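Local coordinates for protein telomerase reverse transcriptase (Candida tropicalis MYA-3404, PDB 6ZD1) that probably extends chromosome ends as a reverse transcriptase, copying a template within its RNA component into telomeric repeats, at residues F640-I653 against L685-L698. Numbering follows the deposited sequence.
Sequences FERYRFMKFLHVII and LAFMATKQEIIEWL
M646 lies along the indole of W697, the two side chains pointing opposite ways, where helix 642-653 packs on helix 692-698. Followed outward, M646 CB stands over the six-membered ring of the indole, 4.1 Å from its centroid and 7° off the normal, a CH-pi contact; CG continues over the same face at 3.9 Å from W697 CE3. SE lies obliquely to the five-membered ring, 3.8 Å from W697 CB, and the bend at chi3 (-112°) turns the CE methyl to I694 CG1. The far rim of the indole reaches the CB atoms of L649 and H650. The two helices run in the same general direction, their axes 10.3 Å apart at closest approach and inclined by 31°, within the largely helical C-terminal part of the chain, consistent with the C-terminal extension that serves as the thumb in telomerase reverse transcriptases; helix 609-637 touches F645 through I627, and L649 and L685 through F624. I694 enters knob-into-hole among R642, F645, M646 and L649, its CD1 3.6 Å from F645 CD2. M688 SE meets the F640 ring obliquely, a Met-aromatic contact. At the solvent-facing margin R642 NE forms a salt bridge with E693 OE1 at 2.8 Å, its hydrogen bond weak and bent, while E693 OE2 lies 3.0 Å from Y643 OH.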
ATOM      1  N   PHE A 640      15.609 -28.204  11.195  1.00 57.01           N
ATOM      2  CA  PHE A 640      15.105 -26.855  11.411  1.00 58.81           C
ATOM      3  C   PHE A 640      15.978 -26.131  12.433  1.00 62.46           C
ATOM      4  O   PHE A 640      16.122 -26.584  13.573  1.00 60.59           O
ATOM      5  CB  PHE A 640      13.656 -26.919  11.888  1.00 49.66           C
ATOM      6  CG  PHE A 640      13.102 -25.598  12.328  1.00 64.42           C
ATOM      7  CD1 PHE A 640      12.601 -24.700  11.400  1.00 44.94           C
ATOM      8  CD2 PHE A 640      13.073 -25.254  13.673  1.00 57.52           C
ATOM      9  CE1 PHE A 640      12.085 -23.482  11.798  1.00 54.22           C
ATOM     10  CE2 PHE A 640      12.560 -24.035  14.079  1.00 69.11           C
ATOM     11  CZ  PHE A 640      12.064 -23.147  13.138  1.00 51.23           C
ATOM     12  N   GLU A 641      16.552 -25.004  12.029  1.00 56.01           N
ATOM     13  CA  GLU A 641      17.426 -24.207  12.882  1.00 54.04           C
ATOM     14  C   GLU A 641      16.684 -22.931  13.263  1.00 58.61           C
ATOM     15  O   GLU A 641      16.421 -22.078  12.406  1.00 54.32           O
ATOM     16  CB  GLU A 641      18.738 -23.899  12.162  1.00 57.55           C
ATOM     17  CG  GLU A 641      19.314 -25.104  11.438  1.00 82.76           C
ATOM     18  CD  GLU A 641      20.481 -24.752  10.540  1.00102.25           C
ATOM     19  OE1 GLU A 641      21.534 -24.332  11.064  1.00112.49           O
ATOM     20  OE2 GLU A 641      20.341 -24.890   9.306  1.00111.09           O
ATOM     21  N   ARG A 642      16.380 -22.792  14.557  1.00 55.04           N
ATOM     22  CA  ARG A 642      15.526 -21.700  15.010  1.00 49.43           C
ATOM     23  C   ARG A 642      16.173 -20.340  14.784  1.00 51.24           C
ATOM     24  O   ARG A 642      15.465 -19.356  14.546  1.00 53.61           O
ATOM     25  CB  ARG A 642      15.177 -21.883  16.489  1.00 49.18           C
ATOM     26  CG  ARG A 642      16.386 -21.877  17.422  1.00 69.43           C
ATOM     27  CD  ARG A 642      16.021 -22.271  18.851  1.00 68.01           C
ATOM     28  NE  ARG A 642      17.169 -22.181  19.752  1.00 72.05           N
ATOM     29  CZ  ARG A 642      18.095 -23.130  19.886  1.00 94.20           C
ATOM     30  NH1 ARG A 642      18.016 -24.244  19.172  1.00 87.41           N
ATOM     31  NH2 ARG A 642      19.105 -22.964  20.732  1.00 78.50           N
ATOM     32  N   TYR A 643      17.505 -20.258  14.847  1.00 51.84           N
ATOM     33  CA  TYR A 643      18.159 -18.966  14.668  1.00 53.90           C
ATOM     34  C   TYR A 643      18.053 -18.494  13.224  1.00 52.00           C
ATOM     35  O   TYR A 643      17.822 -17.307  12.971  1.00 52.50           O
ATOM     36  CB  TYR A 643      19.623 -19.050  15.104  1.00 52.76           C
ATOM     37  CG  TYR A 643      19.807 -19.331  16.580  1.00 71.23           C
ATOM     38  CD1 TYR A 643      19.349 -18.435  17.539  1.00 73.07           C
ATOM     39  CD2 TYR A 643      20.444 -20.488  17.017  1.00 73.93           C
ATOM     40  CE1 TYR A 643      19.513 -18.683  18.892  1.00 69.56           C
ATOM     41  CE2 TYR A 643      20.614 -20.744  18.368  1.00 69.87           C
ATOM     42  CZ  TYR A 643      20.146 -19.837  19.299  1.00 75.10           C
ATOM     43  OH  TYR A 643      20.312 -20.084  20.642  1.00 90.21           O
ATOM     44  N   ARG A 644      18.167 -19.416  12.266  1.00 52.05           N
ATOM     45  CA  ARG A 644      17.936 -19.053  10.871  1.00 49.55           C
ATOM     46  C   ARG A 644      16.492 -18.622  10.660  1.00 55.71           C
ATOM     47  O   ARG A 644      16.217 -17.694   9.891  1.00 72.37           O
ATOM     48  CB  ARG A 644      18.291 -20.229   9.963  1.00 54.18           C
ATOM     49  CG  ARG A 644      17.922 -20.035   8.506  1.00 72.00           C
ATOM     50  CD  ARG A 644      18.362 -21.224   7.663  1.00 77.69           C
ATOM     51  NE  ARG A 644      19.802 -21.455   7.743  1.00 88.58           N
ATOM     52  CZ  ARG A 644      20.707 -20.798   7.023  1.00 97.64           C
ATOM     53  NH1 ARG A 644      20.321 -19.857   6.171  1.00 86.60           N
ATOM     54  NH2 ARG A 644      21.997 -21.077   7.158  1.00 80.33           N
ATOM     55  N   PHE A 645      15.561 -19.258  11.374  1.00 47.20           N
ATOM     56  CA  PHE A 645      14.156 -18.892  11.253  1.00 56.42           C
ATOM     57  C   PHE A 645      13.887 -17.511  11.829  1.00 54.50           C
ATOM     58  O   PHE A 645      13.014 -16.792  11.326  1.00 53.31           O
ATOM     59  CB  PHE A 645      13.288 -19.937  11.952  1.00 49.64           C
ATOM     60  CG  PHE A 645      11.819 -19.628  11.922  1.00 50.87           C
ATOM     61  CD1 PHE A 645      11.141 -19.544  10.718  1.00 50.08           C
ATOM     62  CD2 PHE A 645      11.112 -19.445  13.100  1.00 50.03           C
ATOM     63  CE1 PHE A 645       9.782 -19.270  10.689  1.00 47.58           C
ATOM     64  CE2 PHE A 645       9.755 -19.171  13.078  1.00 49.08           C
ATOM     65  CZ  PHE A 645       9.089 -19.082  11.870  1.00 42.28           C
HETATM   66  N   MSE A 646      14.630 -17.110  12.855  1.00 53.94           N
HETATM   67  CA  MSE A 646      14.392 -15.820  13.491  1.00 50.75           C
HETATM   68  C   MSE A 646      14.900 -14.682  12.625  1.00 52.95           C
HETATM   69  O   MSE A 646      14.267 -13.628  12.538  1.00 61.45           O
HETATM   70  CB  MSE A 646      15.048 -15.768  14.860  1.00 48.62           C
HETATM   71  CG  MSE A 646      14.306 -16.580  15.900  1.00 77.36           C
HETATM   72 SE   MSE A 646      15.179 -16.528  17.635  1.00116.74          SE
HETATM   73  CE  MSE A 646      15.760 -18.381  17.727  1.00 72.61           C
ATOM     74  N   LYS A 647      16.036 -14.908  11.966  1.00 46.30           N
ATOM     75  CA  LYS A 647      16.499 -13.944  10.976  1.00 59.74           C
ATOM     76  C   LYS A 647      15.453 -13.763   9.888  1.00 55.58           C
ATOM     77  O   LYS A 647      15.189 -12.637   9.452  1.00 51.57           O
ATOM     78  CB  LYS A 647      17.836 -14.394  10.388  1.00 58.66           C
ATOM     79  CG  LYS A 647      18.993 -14.270  11.364  1.00 68.73           C
ATOM     80  CD  LYS A 647      20.116 -15.238  11.037  1.00 85.25           C
ATOM     81  CE  LYS A 647      21.173 -15.221  12.126  1.00 82.49           C
ATOM     82  NZ  LYS A 647      22.118 -16.362  12.003  1.00 75.07           N
ATOM     83  N   PHE A 648      14.825 -14.862   9.460  1.00 55.46           N
ATOM     84  CA  PHE A 648      13.720 -14.764   8.511  1.00 47.45           C
ATOM     85  C   PHE A 648      12.579 -13.939   9.090  1.00 46.98           C
ATOM     86  O   PHE A 648      12.047 -13.043   8.423  1.00 50.55           O
ATOM     87  CB  PHE A 648      13.239 -16.164   8.118  1.00 57.16           C
ATOM     88  CG  PHE A 648      11.953 -16.175   7.335  1.00 46.16           C
ATOM     89  CD1 PHE A 648      11.955 -15.935   5.968  1.00 53.57           C
ATOM     90  CD2 PHE A 648      10.746 -16.446   7.963  1.00 42.59           C
ATOM     91  CE1 PHE A 648      10.773 -15.958   5.242  1.00 51.22           C
ATOM     92  CE2 PHE A 648       9.558 -16.467   7.244  1.00 46.53           C
ATOM     93  CZ  PHE A 648       9.575 -16.221   5.881  1.00 43.31           C
ATOM     94  N   LEU A 649      12.196 -14.210  10.341  1.00 45.11           N
ATOM     95  CA  LEU A 649      11.157 -13.393  10.965  1.00 46.07           C
ATOM     96  C   LEU A 649      11.595 -11.937  11.061  1.00 49.45           C
ATOM     97  O   LEU A 649      10.822 -11.027  10.737  1.00 50.26           O
ATOM     98  CB  LEU A 649      10.805 -13.935  12.350  1.00 47.78           C
ATOM     99  CG  LEU A 649      10.109 -15.296  12.414  1.00 51.09           C
ATOM    100  CD1 LEU A 649       9.905 -15.692  13.860  1.00 43.95           C
ATOM    101  CD2 LEU A 649       8.783 -15.273  11.676  1.00 47.84           C
ATOM    102  N   HIS A 650      12.847 -11.700  11.462  1.00 43.74           N
ATOM    103  CA  HIS A 650      13.327 -10.329  11.599  1.00 54.26           C
ATOM    104  C   HIS A 650      13.314  -9.605  10.258  1.00 57.82           C
ATOM    105  O   HIS A 650      12.934  -8.432  10.187  1.00 52.75           O
ATOM    106  CB  HIS A 650      14.727 -10.310  12.208  1.00 57.78           C
ATOM    107  CG  HIS A 650      15.238  -8.930  12.493  1.00 64.54           C
ATOM    108  ND1 HIS A 650      15.840  -8.145  11.533  1.00 77.55           N
ATOM    109  CD2 HIS A 650      15.229  -8.193  13.629  1.00 69.74           C
ATOM    110  CE1 HIS A 650      16.182  -6.985  12.065  1.00 78.24           C
ATOM    111  NE2 HIS A 650      15.822  -6.988  13.336  1.00 74.06           N
ATOM    112  N   VAL A 651      13.732 -10.279   9.185  1.00 49.30           N
ATOM    113  CA  VAL A 651      13.651  -9.670   7.858  1.00 56.02           C
ATOM    114  C   VAL A 651      12.197  -9.393   7.479  1.00 59.60           C
ATOM    115  O   VAL A 651      11.873  -8.321   6.952  1.00 58.89           O
ATOM    116  CB  VAL A 651      14.354 -10.558   6.816  1.00 56.77           C
ATOM    117  CG1 VAL A 651      14.021 -10.088   5.417  1.00 68.40           C
ATOM    118  CG2 VAL A 651      15.868 -10.540   7.032  1.00 44.72           C
ATOM    119  N   ILE A 652      11.295 -10.344   7.752  1.00 46.25           N
ATOM    120  CA  ILE A 652       9.887 -10.171   7.392  1.00 53.74           C
ATOM    121  C   ILE A 652       9.264  -9.018   8.172  1.00 55.46           C
ATOM    122  O   ILE A 652       8.488  -8.227   7.621  1.00 44.73           O
ATOM    123  CB  ILE A 652       9.108 -11.484   7.615  1.00 52.69           C
ATOM    124  CG1 ILE A 652       9.393 -12.479   6.487  1.00 45.32           C
ATOM    125  CG2 ILE A 652       7.612 -11.215   7.729  1.00 45.71           C
ATOM    126  CD1 ILE A 652       9.079 -11.947   5.106  1.00 51.09           C
ATOM    127  N   ILE A 653       9.559  -8.925   9.470  1.00 57.50           N
ATOM    128  CA  ILE A 653       8.989  -7.857  10.289  1.00 48.57           C
ATOM    129  C   ILE A 653       9.579  -6.503   9.905  1.00 58.53           C
ATOM    130  O   ILE A 653       8.858  -5.502   9.806  1.00 59.03           O
ATOM    131  CB  ILE A 653       9.198  -8.169  11.781  1.00 47.99           C
ATOM    132  CG1 ILE A 653       8.415  -9.422  12.171  1.00 52.38           C
ATOM    133  CG2 ILE A 653       8.772  -6.993  12.642  1.00 41.63           C
ATOM    134  CD1 ILE A 653       8.558  -9.798  13.623  1.00 43.72           C
ATOM    135  N   LEU A 685       2.109 -19.860  14.622  1.00 54.67           N
ATOM    136  CA  LEU A 685       3.097 -20.868  14.975  1.00 65.64           C
ATOM    137  C   LEU A 685       2.583 -21.849  16.021  1.00 69.55           C
ATOM    138  O   LEU A 685       3.382 -22.563  16.634  1.00 69.11           O
ATOM    139  CB  LEU A 685       4.382 -20.204  15.463  1.00 65.23           C
ATOM    140  CG  LEU A 685       5.156 -19.410  14.413  1.00 63.16           C
ATOM    141  CD1 LEU A 685       6.369 -18.761  15.050  1.00 63.06           C
ATOM    142  CD2 LEU A 685       5.570 -20.300  13.243  1.00 63.10           C
ATOM    143  N   ALA A 686       1.265 -21.906  16.233  1.00 57.15           N
ATOM    144  CA  ALA A 686       0.715 -22.852  17.199  1.00 71.80           C
ATOM    145  C   ALA A 686       1.069 -24.291  16.844  1.00 68.95           C
ATOM    146  O   ALA A 686       1.252 -25.121  17.741  1.00 66.25           O
ATOM    147  CB  ALA A 686      -0.803 -22.687  17.299  1.00 70.83           C
ATOM    148  N   PHE A 687       1.172 -24.606  15.549  1.00 66.41           N
ATOM    149  CA  PHE A 687       1.534 -25.956  15.129  1.00 61.13           C
ATOM    150  C   PHE A 687       2.948 -26.340  15.542  1.00 66.10           C
ATOM    151  O   PHE A 687       3.277 -27.530  15.549  1.00 76.78           O
ATOM    152  CB  PHE A 687       1.407 -26.094  13.610  1.00 58.46           C
ATOM    153  CG  PHE A 687       2.519 -25.426  12.847  1.00 70.09           C
ATOM    154  CD1 PHE A 687       2.482 -24.064  12.597  1.00 68.10           C
ATOM    155  CD2 PHE A 687       3.597 -26.161  12.377  1.00 69.28           C
ATOM    156  CE1 PHE A 687       3.500 -23.443  11.894  1.00 68.85           C
ATOM    157  CE2 PHE A 687       4.622 -25.545  11.676  1.00 67.16           C
ATOM    158  CZ  PHE A 687       4.573 -24.187  11.433  1.00 66.08           C
HETATM  159  N   MSE A 688       3.787 -25.369  15.876  1.00 68.30           N
HETATM  160  CA  MSE A 688       5.175 -25.640  16.223  1.00 62.96           C
HETATM  161  C   MSE A 688       5.304 -25.905  17.714  1.00 72.90           C
HETATM  162  O   MSE A 688       5.042 -25.025  18.530  1.00 71.39           O
HETATM  163  CB  MSE A 688       6.058 -24.466  15.808  1.00 71.29           C
HETATM  164  CG  MSE A 688       7.539 -24.756  15.824  1.00 87.48           C
HETATM  165 SE   MSE A 688       8.526 -23.280  15.033  1.00165.89          SE
HETATM  166  CE  MSE A 688       7.814 -23.398  13.227  1.00 70.11           C
ATOM    167  N   ALA A 689       5.704 -27.127  18.070  1.00 59.88           N
ATOM    168  CA  ALA A 689       5.770 -27.496  19.480  1.00 72.79           C
ATOM    169  C   ALA A 689       6.868 -26.724  20.201  1.00 66.75           C
ATOM    170  O   ALA A 689       6.651 -26.196  21.298  1.00 77.52           O
ATOM    171  CB  ALA A 689       5.983 -29.005  19.625  1.00 62.84           C
ATOM    172  N   THR A 690       8.056 -26.646  19.603  1.00 66.22           N
ATOM    173  CA  THR A 690       9.212 -26.011  20.238  1.00 73.35           C
ATOM    174  C   THR A 690       9.412 -24.630  19.621  1.00 69.15           C
ATOM    175  O   THR A 690      10.052 -24.478  18.579  1.00 70.30           O
ATOM    176  CB  THR A 690      10.452 -26.881  20.086  1.00 70.02           C
ATOM    177  OG1 THR A 690      10.155 -28.211  20.530  1.00 66.60           O
ATOM    178  CG2 THR A 690      11.596 -26.319  20.917  1.00 69.46           C
ATOM    179  N   LYS A 691       8.849 -23.609  20.272  1.00 59.38           N
ATOM    180  CA  LYS A 691       9.002 -22.241  19.798  1.00 52.26           C
ATOM    181  C   LYS A 691       9.250 -21.238  20.920  1.00 50.10           C
ATOM    182  O   LYS A 691       9.225 -20.026  20.659  1.00 61.59           O
ATOM    183  CB  LYS A 691       7.759 -21.820  19.000  1.00 69.96           C
ATOM    184  CG  LYS A 691       6.445 -21.998  19.754  1.00 47.00           C
ATOM    185  CD  LYS A 691       5.269 -21.506  18.921  1.00 60.57           C
ATOM    186  CE  LYS A 691       3.950 -21.672  19.655  1.00 58.39           C
ATOM    187  NZ  LYS A 691       3.689 -23.094  19.997  1.00 68.04           N
ATOM    188  N   GLN A 692       9.502 -21.697  22.147  1.00 48.78           N
ATOM    189  CA  GLN A 692       9.560 -20.788  23.288  1.00 51.65           C
ATOM    190  C   GLN A 692      10.633 -19.727  23.094  1.00 54.54           C
ATOM    191  O   GLN A 692      10.387 -18.534  23.300  1.00 50.97           O
ATOM    192  CB  GLN A 692       9.806 -21.575  24.574  1.00 52.84           C
ATOM    193  CG  GLN A 692      10.000 -20.690  25.793  1.00 62.28           C
ATOM    194  CD  GLN A 692      10.299 -21.479  27.052  1.00 74.31           C
ATOM    195  OE1 GLN A 692       9.819 -22.600  27.227  1.00 85.80           O
ATOM    196  NE2 GLN A 692      11.100 -20.897  27.937  1.00 78.82           N
ATOM    197  N   GLU A 693      11.832 -20.143  22.681  1.00 51.12           N
ATOM    198  CA  GLU A 693      12.898 -19.175  22.461  1.00 51.59           C
ATOM    199  C   GLU A 693      12.571 -18.260  21.289  1.00 54.54           C
ATOM    200  O   GLU A 693      12.857 -17.057  21.334  1.00 52.44           O
ATOM    201  CB  GLU A 693      14.220 -19.906  22.231  1.00 55.08           C
ATOM    202  CG  GLU A 693      15.437 -19.003  22.124  1.00 58.58           C
ATOM    203  CD  GLU A 693      16.738 -19.787  22.110  1.00 79.65           C
ATOM    204  OE1 GLU A 693      16.687 -21.028  22.252  1.00 87.98           O
ATOM    205  OE2 GLU A 693      17.810 -19.165  21.958  1.00 72.65           O
ATOM    206  N   ILE A 694      11.932 -18.802  20.247  1.00 57.16           N
ATOM    207  CA  ILE A 694      11.528 -17.981  19.107  1.00 44.48           C
ATOM    208  C   ILE A 694      10.517 -16.928  19.541  1.00 54.14           C
ATOM    209  O   ILE A 694      10.646 -15.744  19.212  1.00 53.60           O
ATOM    210  CB  ILE A 694      10.962 -18.857  17.976  1.00 53.04           C
ATOM    211  CG1 ILE A 694      12.017 -19.839  17.461  1.00 44.94           C
ATOM    212  CG2 ILE A 694      10.452 -17.984  16.839  1.00 50.16           C
ATOM    213  CD1 ILE A 694      11.469 -20.823  16.437  1.00 41.28           C
ATOM    214  N   ILE A 695       9.489 -17.344  20.286  1.00 47.37           N
ATOM    215  CA  ILE A 695       8.453 -16.396  20.680  1.00 51.57           C
ATOM    216  C   ILE A 695       9.007 -15.407  21.699  1.00 45.14           C
ATOM    217  O   ILE A 695       8.711 -14.207  21.645  1.00 45.35           O
ATOM    218  CB  ILE A 695       7.204 -17.139  21.208  1.00 48.48           C
ATOM    219  CG1 ILE A 695       6.237 -17.494  20.072  1.00 51.65           C
ATOM    220  CG2 ILE A 695       6.418 -16.260  22.151  1.00 44.80           C
ATOM    221  CD1 ILE A 695       6.814 -18.336  18.965  1.00 67.77           C
ATOM    222  N   GLU A 696       9.860 -15.878  22.611  1.00 55.38           N
ATOM    223  CA  GLU A 696      10.467 -14.968  23.578  1.00 60.11           C
ATOM    224  C   GLU A 696      11.307 -13.903  22.881  1.00 58.48           C
ATOM    225  O   GLU A 696      11.286 -12.730  23.274  1.00 65.54           O
ATOM    226  CB  GLU A 696      11.319 -15.750  24.575  1.00 52.84           C
ATOM    227  CG  GLU A 696      11.991 -14.874  25.611  1.00 78.83           C
ATOM    228  CD  GLU A 696      12.955 -15.647  26.479  1.00 95.21           C
ATOM    229  OE1 GLU A 696      13.253 -16.810  26.137  1.00 87.29           O
ATOM    230  OE2 GLU A 696      13.409 -15.092  27.503  1.00 96.22           O
ATOM    231  N   TRP A 697      12.046 -14.291  21.837  1.00 51.09           N
ATOM    232  CA  TRP A 697      12.772 -13.306  21.043  1.00 51.32           C
ATOM    233  C   TRP A 697      11.811 -12.367  20.334  1.00 54.82           C
ATOM    234  O   TRP A 697      12.067 -11.162  20.232  1.00 60.85           O
ATOM    235  CB  TRP A 697      13.670 -14.000  20.022  1.00 48.63           C
ATOM    236  CG  TRP A 697      14.134 -13.078  18.933  1.00 58.08           C
ATOM    237  CD1 TRP A 697      15.237 -12.281  18.957  1.00 63.40           C
ATOM    238  CD2 TRP A 697      13.504 -12.852  17.660  1.00 55.77           C
ATOM    239  NE1 TRP A 697      15.338 -11.573  17.782  1.00 65.49           N
ATOM    240  CE2 TRP A 697      14.288 -11.908  16.969  1.00 63.36           C
ATOM    241  CE3 TRP A 697      12.358 -13.358  17.040  1.00 59.99           C
ATOM    242  CZ2 TRP A 697      13.964 -11.460  15.691  1.00 65.36           C
ATOM    243  CZ3 TRP A 697      12.038 -12.912  15.767  1.00 58.47           C
ATOM    244  CH2 TRP A 697      12.838 -11.974  15.109  1.00 55.73           C
ATOM    245  N   LEU A 698      10.699 -12.906  19.830  1.00 48.52           N
ATOM    246  CA  LEU A 698       9.733 -12.083  19.115  1.00 52.73           C
ATOM    247  C   LEU A 698       9.177 -10.990  20.015  1.00 47.11           C
ATOM    248  O   LEU A 698       9.052  -9.834  19.596  1.00 59.75           O
ATOM    249  CB  LEU A 698       8.609 -12.968  18.579  1.00 51.67           C
ATOM    250  CG  LEU A 698       7.434 -12.300  17.877  1.00 47.70           C
ATOM    251  CD1 LEU A 698       7.854 -11.835  16.497  1.00 50.57           C
ATOM    252  CD2 LEU A 698       6.257 -13.257  17.797  1.00 49.33           C
TER